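Local coordinates for protein prolyl-tRNA synthetase (Naegleria fowleri, PDB 6UYH) that probably charges tRNA(Pro) with proline at the expense of ATP, and here holds halofuginone together with a non-hydrolysable ATP analogue, at residues E447-E452 with F494-A499; K453-S458 with G468-A473; P486-L491 with N504-F509. All coordinates share one frame; numbering follows the deposited sequence.

Interaction 1 of 3, residues E447-E452 with F494-A499; sequences EEYIKE and FYPEEA
Tyr449 OH has neighbours of two kinds. Pro496 CD packs against it at 3.6 Å, with Pro496 CG a little farther off, while Lys453 NZ, one helical turn on, reaches it in a weak hydrogen bond. No hydrogen bond joins 447-452 to 494-499, so the contact rests on the Tyr449 ring, whose successive atoms meet different parts of the loop. At its root, Tyr449 CG, anti to the backbone N (chi1 175°), lies 3.3 Å from Tyr495 CD1, a tight approach with CD1 over one face of the Tyr449 ring, displaced toward the rim. The two rings are inclined at 33° with centroids 4.9 Å apart. Farther out, Tyr449 CE2 comes within 3.3 Å of Phe494 O and Tyr449 CZ within 3.5 Å of Pro496 CD; the tyrosine and proline side chains cross at about a right angle. Ile450 adds a looser apolar touch, its CD1 4.1 Å from Phe494 CB. On the loop side, Glu498 N bonds back to Tyr495 O at 2.9 Å, closing the short 3-10 turn that follows Tyr495. The contact thus holds the loop between strands 474-479 and 505-512 against helix 444-457: Tyr495 also leans on Ala445 and Ala446 of that helix, and Ile450 and Phe494 both reach Ile438 of strand 435-440.

Interaction 2 of 3, residues K453-S458 with G468-A473; sequences KSKLES and GLTGAA
Lys455 packs on the loop 468-473 from CB to CE, its chain crossing the Thr470 side chain at about a right angle. Its CB meets Ala472 CB at 3.6 Å; CG, anti to the backbone N (chi1 -173°), is about equally far from the Ala472 methyl and from Thr470 OG1; CD and CE continue past the same hydroxyl, with Lys455 CE 3.9 Å from Thr470 OG1. The chain then bends at chi4 and carries NZ away from the loop. Thr470 OG1 itself accepts from Ala472 N at 3.2 Å, an ST turn that shapes the loop facing the lysine. The one hydrogen bond across the contact runs from Ala473 N to Ser454 OG, 2.9 Å and nearly straight at 171°; the same hydroxyl also bonds Ile450 O, so it accepts from the loop while donating within its own helix. Near the helix end, Ser458 OG donates to Lys455 O at 3.1 Å, and its approach to within 3.5 Å of Gly471 CA fits the absence of a side chain there. The loop that leads from helix 462-466 into strand 474-479 is thereby packed against the C-terminal turns of helix 444-457, with Arg232 of strand 232-243 bonding Thr470 O, and Ser454 and Ala473 both packing on Leu430 of helix 423-431.

Interaction 3 of 3, residues P486-L491 with N504-F509; sequences PSLEGL and NCWALF
A type II beta turn, Leu488 to Leu491, packs Leu488 against the start of strand 505-512, where Asn504 and Cys505 form a classic beta bulge opposite Trp440 of strand 435-440. Gly490, with its positive phi, suits the turn, Leu491 N to Leu488 O closes it, and an ST turn from Glu489 N to Ser487 OG braces its entry. Trp506 carries most of the contact. Its NE1 donates to Pro486 O at 2.9 Å with an N-H...O angle of 141°; the bond is bent, and the oxygen lies 19° out of the indole plane, yet it gives the indole N-H a partner near the ring's edge. Leu488 covers one face: its CD2 makes a CH-pi contact 3.7 Å from the centroid of the five-membered ring, 21° off the normal. Pro486 CD lies over the opposite face toward the rim, and Pro486 CG touches Trp506 CZ2 at 3.7 Å, so the indole is sandwiched between proline and leucine. Leu491 CD1 meets the far corner of the six-membered ring, 3.7 Å from Trp506 CH2. Outside the two segments, Trp506 also meets the Phe485 ring and Val419 of strand 417-419. The other Leu488 branch reaches backbone: Leu488 CD1 packs on the bulge peptide, 3.3 Å from Cys505 N and 3.4 Å from Asn504 C.

How the interactions relate
All three contacts lie in the C-terminal module of the enzyme. Interactions 1 and 2 are partly buried and use successive turns of helix 444-457, each fixing a different loop to it; they meet where Lys451 O touches Ala472 CB at 3.7 Å. Interaction 3 is a surface contact on strand 505-512, linked to interaction 1 through Ile450 of the helix, whose CG2 lies 3.9 Å from Phe509 CD2, whereas it does not touch interaction 2. Their chemistry differs accordingly: aromatic and proline packing without a cross-segment hydrogen bond in interaction 1, a backbone N-H to serine hydroxyl bond beside a lysine's aliphatic chain and small residues in interaction 2, and a tryptophan packed on both faces in interaction 3.

Interaction 1 of 3, residues E447-E452 with F494-A499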
loop_
_atom_site.group_PDB
_atom_site.type_symbol
_atom_site.label_atom_id
_atom_site.label_comp_id
_atom_site.label_asym_id
_atom_site.label_seq_id
_atom_site.Cartn_x
_atom_site.Cartn_y
_atom_site.Cartn_z
ATOM N N GLU A 447 29.953 5.725 -25.677
ATOM C CA GLU A 447 28.647 6.264 -25.320
ATOM C C GLU A 447 28.743 7.739 -24.939
ATOM O O GLU A 447 27.877 8.544 -25.309
ATOM C CB GLU A 447 28.041 5.448 -24.178
ATOM C CG GLU A 447 26.676 5.936 -23.744
ATOM C CD GLU A 447 25.973 4.962 -22.817
ATOM O OE1 GLU A 447 26.407 3.786 -22.730
ATOM O OE2 GLU A 447 24.983 5.384 -22.182
ATOM N N GLU A 448 29.782 8.110 -24.193
ATOM C CA GLU A 448 29.961 9.511 -23.824
ATOM C C GLU A 448 30.231 10.371 -25.052
ATOM O O GLU A 448 29.717 11.491 -25.166
ATOM C CB GLU A 448 31.096 9.638 -22.807
ATOM C CG GLU A 448 31.435 11.075 -22.413
ATOM C CD GLU A 448 30.280 11.801 -21.734
ATOM O OE1 GLU A 448 29.426 11.135 -21.097
ATOM O OE2 GLU A 448 30.233 13.047 -21.843
ATOM N N TYR A 449 31.040 9.865 -25.984
ATOM C CA TYR A 449 31.278 10.578 -27.236
ATOM C C TYR A 449 29.973 10.838 -27.984
ATOM O O TYR A 449 29.711 11.959 -28.431
ATOM C CB TYR A 449 32.248 9.778 -28.100
ATOM C CG TYR A 449 32.474 10.362 -29.469
ATOM C CD1 TYR A 449 33.416 11.367 -29.662
ATOM C CD2 TYR A 449 31.761 9.906 -30.571
ATOM C CE1 TYR A 449 33.643 11.902 -30.914
ATOM C CE2 TYR A 449 31.983 10.442 -31.833
ATOM C CZ TYR A 449 32.922 11.439 -31.994
ATOM O OH TYR A 449 33.157 11.988 -33.236
ATOM N N ILE A 450 29.139 9.807 -28.128
ATOM C CA ILE A 450 27.881 9.965 -28.854
ATOM C C ILE A 450 26.988 10.985 -28.161
ATOM O O ILE A 450 26.351 11.824 -28.813
ATOM C CB ILE A 450 27.181 8.601 -29.001
ATOM C CG1 ILE A 450 28.010 7.673 -29.901
ATOM C CG2 ILE A 450 25.757 8.772 -29.526
ATOM C CD1 ILE A 450 27.589 6.200 -29.794
ATOM N N LYS A 451 26.937 10.935 -26.827
ATOM C CA LYS A 451 26.117 11.883 -26.086
ATOM C C LYS A 451 26.581 13.317 -26.319
ATOM O O LYS A 451 25.766 14.214 -26.576
ATOM C CB LYS A 451 26.146 11.539 -24.595
ATOM N N GLU A 452 27.887 13.559 -26.201
ATOM C CA GLU A 452 28.389 14.925 -26.329
ATOM C C GLU A 452 28.228 15.447 -27.754
ATOM O O GLU A 452 27.854 16.612 -27.957
ATOM C CB GLU A 452 29.857 14.992 -25.895
ATOM N N PHE A 494 30.942 4.273 -34.209
ATOM C CA PHE A 494 30.590 5.692 -34.204
ATOM C C PHE A 494 31.630 6.552 -33.499
ATOM O O PHE A 494 31.663 7.767 -33.719
ATOM C CB PHE A 494 29.236 5.922 -33.525
ATOM C CG PHE A 494 28.056 5.842 -34.456
ATOM C CD1 PHE A 494 28.078 5.023 -35.573
ATOM C CD2 PHE A 494 26.912 6.595 -34.204
ATOM C CE1 PHE A 494 26.978 4.951 -36.423
ATOM C CE2 PHE A 494 25.819 6.528 -35.056
ATOM C CZ PHE A 494 25.854 5.704 -36.160
ATOM N N TYR A 495 32.459 5.958 -32.646
ATOM C CA TYR A 495 33.488 6.675 -31.910
ATOM C C TYR A 495 34.816 6.476 -32.626
ATOM O O TYR A 495 35.379 5.370 -32.561
ATOM C CB TYR A 495 33.556 6.147 -30.476
ATOM C CG TYR A 495 34.560 6.809 -29.557
ATOM C CD1 TYR A 495 34.954 8.133 -29.739
ATOM C CD2 TYR A 495 35.102 6.102 -28.488
ATOM C CE1 TYR A 495 35.871 8.726 -28.878
ATOM C CE2 TYR A 495 36.012 6.681 -27.628
ATOM C CZ TYR A 495 36.393 7.991 -27.824
ATOM O OH TYR A 495 37.302 8.561 -26.963
ATOM N N PRO A 496 35.353 7.490 -33.324
ATOM C CA PRO A 496 36.543 7.254 -34.162
ATOM C C PRO A 496 37.764 6.781 -33.394
ATOM O O PRO A 496 38.582 6.036 -33.956
ATOM C CB PRO A 496 36.790 8.625 -34.814
ATOM C CG PRO A 496 35.471 9.306 -34.769
ATOM C CD PRO A 496 34.839 8.860 -33.482
ATOM N N GLU A 497 37.931 7.204 -32.137
ATOM C CA GLU A 497 39.050 6.718 -31.337
ATOM C C GLU A 497 38.994 5.214 -31.130
ATOM O O GLU A 497 40.028 4.601 -30.843
ATOM C CB GLU A 497 39.080 7.417 -29.977
ATOM C CG GLU A 497 39.409 8.892 -30.060
ATOM C CD GLU A 497 40.717 9.141 -30.779
ATOM O OE1 GLU A 497 41.708 8.443 -30.470
ATOM O OE2 GLU A 497 40.751 10.023 -31.664
ATOM N N GLU A 498 37.818 4.605 -31.259
ATOM C CA GLU A 498 37.681 3.165 -31.092
ATOM C C GLU A 498 37.286 2.471 -32.392
ATOM O O GLU A 498 36.571 1.467 -32.376
ATOM C CB GLU A 498 36.694 2.854 -29.970
ATOM C CG GLU A 498 37.286 3.201 -28.606
ATOM C CD GLU A 498 36.348 2.972 -27.438
ATOM O OE1 GLU A 498 35.155 2.662 -27.647
ATOM O OE2 GLU A 498 36.816 3.115 -26.290
ATOM N N ALA A 499 37.772 2.981 -33.524
ATOM C CA ALA A 499 37.539 2.294 -34.789
ATOM C C ALA A 499 38.042 0.853 -34.741
ATOM O O ALA A 499 37.518 -0.010 -35.455
ATOM C CB ALA A 499 38.194 3.071 -35.930
#

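Interaction 2 of 3, residues K453-S458 with G468-A473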
loop_
_atom_site.group_PDB
_atom_site.type_symbol
_atom_site.label_atom_id
_atom_site.label_comp_id
_atom_site.label_asym_id
_atom_site.label_seq_id
_atom_site.Cartn_x
_atom_site.Cartn_y
_atom_site.Cartn_z
ATOM N N LYS A 453 28.505 14.600 -28.755
ATOM C CA LYS A 453 28.447 15.051 -30.142
ATOM C C LYS A 453 27.010 15.293 -30.586
ATOM O O LYS A 453 26.720 16.305 -31.232
ATOM C CB LYS A 453 29.124 14.033 -31.063
ATOM C CG LYS A 453 29.299 14.500 -32.510
ATOM C CD LYS A 453 30.010 13.420 -33.324
ATOM C CE LYS A 453 30.232 13.841 -34.763
ATOM N NZ LYS A 453 30.726 12.659 -35.533
ATOM N N SER A 454 26.097 14.376 -30.255
ATOM C CA SER A 454 24.697 14.596 -30.606
ATOM C C SER A 454 24.131 15.814 -29.886
ATOM O O SER A 454 23.334 16.556 -30.468
ATOM C CB SER A 454 23.855 13.347 -30.303
ATOM O OG SER A 454 23.813 13.055 -28.917
ATOM N N LYS A 455 24.555 16.060 -28.640
ATOM C CA LYS A 455 24.072 17.236 -27.913
ATOM C C LYS A 455 24.484 18.527 -28.611
ATOM O O LYS A 455 23.698 19.478 -28.689
ATOM C CB LYS A 455 24.593 17.220 -26.476
ATOM C CG LYS A 455 24.016 18.313 -25.579
ATOM C CD LYS A 455 24.607 18.223 -24.185
ATOM C CE LYS A 455 24.015 19.261 -23.254
ATOM N NZ LYS A 455 24.431 20.633 -23.645
ATOM N N LEU A 456 25.714 18.578 -29.125
ATOM C CA LEU A 456 26.180 19.770 -29.825
ATOM C C LEU A 456 25.426 20.006 -31.129
ATOM O O LEU A 456 25.220 21.158 -31.523
ATOM C CB LEU A 456 27.678 19.660 -30.099
ATOM C CG LEU A 456 28.591 19.958 -28.910
ATOM C CD1 LEU A 456 29.891 19.172 -29.026
ATOM C CD2 LEU A 456 28.875 21.451 -28.814
ATOM N N GLU A 457 25.004 18.944 -31.807
ATOM C CA GLU A 457 24.343 19.057 -33.098
ATOM C C GLU A 457 22.826 18.960 -32.992
ATOM O O GLU A 457 22.143 18.932 -34.019
ATOM C CB GLU A 457 24.880 17.983 -34.049
ATOM C CG GLU A 457 26.403 17.997 -34.165
ATOM C CD GLU A 457 26.953 16.956 -35.138
ATOM O OE1 GLU A 457 26.155 16.223 -35.766
ATOM O OE2 GLU A 457 28.193 16.873 -35.268
ATOM N N SER A 458 22.287 18.939 -31.777
ATOM C CA SER A 458 20.875 18.686 -31.541
ATOM C C SER A 458 20.069 19.972 -31.510
ATOM O O SER A 458 20.582 21.059 -31.242
ATOM C CB SER A 458 20.668 17.950 -30.215
ATOM O OG SER A 458 20.742 18.858 -29.118
ATOM N N GLY A 468 13.363 20.826 -18.722
ATOM C CA GLY A 468 14.685 20.426 -18.287
ATOM C C GLY A 468 15.315 19.325 -19.104
ATOM O O GLY A 468 16.297 18.722 -18.658
ATOM N N LEU A 469 14.784 19.038 -20.287
ATOM C CA LEU A 469 15.279 17.934 -21.094
ATOM C C LEU A 469 16.439 18.391 -21.978
ATOM O O LEU A 469 16.729 19.577 -22.109
ATOM C CB LEU A 469 14.140 17.356 -21.933
ATOM C CG LEU A 469 12.900 16.968 -21.119
ATOM C CD1 LEU A 469 11.713 16.669 -22.025
ATOM C CD2 LEU A 469 13.193 15.768 -20.218
ATOM N N THR A 470 17.110 17.421 -22.590
ATOM C CA THR A 470 18.207 17.700 -23.500
ATOM C C THR A 470 17.934 17.058 -24.855
ATOM O O THR A 470 17.190 16.079 -24.970
ATOM C CB THR A 470 19.547 17.191 -22.945
ATOM O OG1 THR A 470 20.597 17.546 -23.848
ATOM C CG2 THR A 470 19.526 15.685 -22.796
ATOM N N GLY A 471 18.541 17.635 -25.889
ATOM C CA GLY A 471 18.507 17.018 -27.192
ATOM C C GLY A 471 19.532 15.932 -27.395
ATOM O O GLY A 471 19.558 15.309 -28.458
ATOM N N ALA A 472 20.378 15.679 -26.397
ATOM C CA ALA A 472 21.409 14.661 -26.526
ATOM C C ALA A 472 20.791 13.273 -26.631
ATOM O O ALA A 472 19.757 12.977 -26.027
ATOM C CB ALA A 472 22.358 14.703 -25.331
ATOM N N ALA A 473 21.445 12.415 -27.403
ATOM C CA ALA A 473 21.043 11.021 -27.503
ATOM C C ALA A 473 21.774 10.224 -26.438
ATOM O O ALA A 473 22.975 10.410 -26.222
ATOM C CB ALA A 473 21.369 10.452 -28.886
#

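Interaction 3 of 3, residues P486-L491 with N504-F509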
loop_
_atom_site.group_PDB
_atom_site.type_symbol
_atom_site.label_atom_id
_atom_site.label_comp_id
_atom_site.label_asym_id
_atom_site.label_seq_id
_atom_site.Cartn_x
_atom_site.Cartn_y
_atom_site.Cartn_z
ATOM N N PRO A 486 19.637 -5.641 -39.602
ATOM C CA PRO A 486 20.453 -5.896 -40.791
ATOM C C PRO A 486 21.886 -6.271 -40.423
ATOM O O PRO A 486 22.276 -6.320 -39.255
ATOM C CB PRO A 486 20.394 -4.571 -41.558
ATOM C CG PRO A 486 20.026 -3.548 -40.561
ATOM C CD PRO A 486 19.233 -4.228 -39.490
ATOM N N SER A 487 22.667 -6.552 -41.462
ATOM C CA SER A 487 24.041 -7.000 -41.287
ATOM C C SER A 487 24.915 -5.882 -40.726
ATOM O O SER A 487 24.731 -4.707 -41.050
ATOM C CB SER A 487 24.614 -7.471 -42.626
ATOM O OG SER A 487 25.990 -7.785 -42.497
ATOM N N LEU A 488 25.874 -6.261 -39.886
ATOM C CA LEU A 488 26.888 -5.339 -39.386
ATOM C C LEU A 488 28.122 -5.279 -40.276
ATOM O O LEU A 488 29.050 -4.517 -39.973
ATOM C CB LEU A 488 27.305 -5.740 -37.966
ATOM C CG LEU A 488 26.232 -5.585 -36.893
ATOM C CD1 LEU A 488 26.604 -6.370 -35.624
ATOM C CD2 LEU A 488 26.040 -4.116 -36.589
ATOM N N GLU A 489 28.147 -6.047 -41.366
ATOM C CA GLU A 489 29.345 -6.150 -42.188
ATOM C C GLU A 489 29.771 -4.780 -42.701
ATOM O O GLU A 489 28.961 -4.032 -43.256
ATOM C CB GLU A 489 29.084 -7.111 -43.354
ATOM C CG GLU A 489 30.221 -7.234 -44.342
ATOM C CD GLU A 489 29.911 -8.209 -45.479
ATOM O OE1 GLU A 489 28.860 -8.887 -45.421
ATOM O OE2 GLU A 489 30.724 -8.298 -46.429
ATOM N N GLY A 490 31.042 -4.441 -42.485
ATOM C CA GLY A 490 31.619 -3.216 -43.011
ATOM C C GLY A 490 31.238 -1.940 -42.291
ATOM O O GLY A 490 31.636 -0.858 -42.740
ATOM N N LEU A 491 30.476 -2.013 -41.202
ATOM C CA LEU A 491 30.063 -0.813 -40.486
ATOM C C LEU A 491 31.130 -0.395 -39.482
ATOM O O LEU A 491 31.789 -1.240 -38.876
ATOM C CB LEU A 491 28.733 -1.041 -39.769
ATOM C CG LEU A 491 27.605 -1.367 -40.748
ATOM C CD1 LEU A 491 26.281 -1.399 -39.998
ATOM C CD2 LEU A 491 27.576 -0.358 -41.909
ATOM N N ASN A 504 29.641 -5.278 -32.944
ATOM C CA ASN A 504 29.212 -6.672 -32.903
ATOM C C ASN A 504 27.771 -6.844 -32.446
ATOM O O ASN A 504 27.354 -7.973 -32.164
ATOM C CB ASN A 504 30.153 -7.532 -32.033
ATOM C CG ASN A 504 30.280 -7.047 -30.597
ATOM O OD1 ASN A 504 29.558 -6.154 -30.142
ATOM N ND2 ASN A 504 31.219 -7.659 -29.866
ATOM N N CYS A 505 26.999 -5.767 -32.382
ATOM C CA CYS A 505 25.560 -5.837 -32.148
ATOM C C CYS A 505 24.973 -4.490 -32.533
ATOM O O CYS A 505 25.696 -3.571 -32.939
ATOM C CB CYS A 505 25.239 -6.189 -30.687
ATOM S SG CYS A 505 25.792 -4.941 -29.523
ATOM N N TRP A 506 23.650 -4.378 -32.406
ATOM C CA TRP A 506 22.940 -3.131 -32.624
ATOM C C TRP A 506 22.440 -2.598 -31.295
ATOM O O TRP A 506 21.918 -3.361 -30.477
ATOM C CB TRP A 506 21.746 -3.333 -33.562
ATOM C CG TRP A 506 22.125 -3.674 -34.972
ATOM C CD1 TRP A 506 22.284 -4.923 -35.493
ATOM C CD2 TRP A 506 22.351 -2.752 -36.047
ATOM N NE1 TRP A 506 22.604 -4.838 -36.832
ATOM C CE2 TRP A 506 22.652 -3.516 -37.195
ATOM C CE3 TRP A 506 22.334 -1.353 -36.150
ATOM C CZ2 TRP A 506 22.938 -2.929 -38.434
ATOM C CZ3 TRP A 506 22.615 -0.769 -37.382
ATOM C CH2 TRP A 506 22.916 -1.561 -38.506
ATOM N N ALA A 507 22.618 -1.300 -31.077
ATOM C CA ALA A 507 22.102 -0.633 -29.889
ATOM C C ALA A 507 21.060 0.414 -30.263
ATOM O O ALA A 507 21.169 1.097 -31.288
ATOM C CB ALA A 507 23.236 0.027 -29.089
ATOM N N LEU A 508 20.054 0.553 -29.398
ATOM C CA LEU A 508 19.023 1.569 -29.563
ATOM C C LEU A 508 19.431 2.814 -28.777
ATOM O O LEU A 508 19.677 2.742 -27.565
ATOM C CB LEU A 508 17.674 1.026 -29.088
ATOM C CG LEU A 508 16.415 1.788 -29.501
ATOM C CD1 LEU A 508 16.172 1.669 -30.990
ATOM C CD2 LEU A 508 15.197 1.282 -28.681
ATOM N N PHE A 509 19.554 3.937 -29.485
ATOM C CA PHE A 509 19.902 5.229 -28.923
ATOM C C PHE A 509 18.789 6.215 -29.237
ATOM O O PHE A 509 18.120 6.106 -30.272
ATOM C CB PHE A 509 21.225 5.769 -29.516
ATOM C CG PHE A 509 22.457 5.295 -28.798
ATOM C CD1 PHE A 509 22.832 3.959 -28.848
ATOM C CD2 PHE A 509 23.243 6.189 -28.078
ATOM C CE1 PHE A 509 23.968 3.521 -28.195
ATOM C CE2 PHE A 509 24.388 5.750 -27.411
ATOM C CZ PHE A 509 24.749 4.416 -27.473
#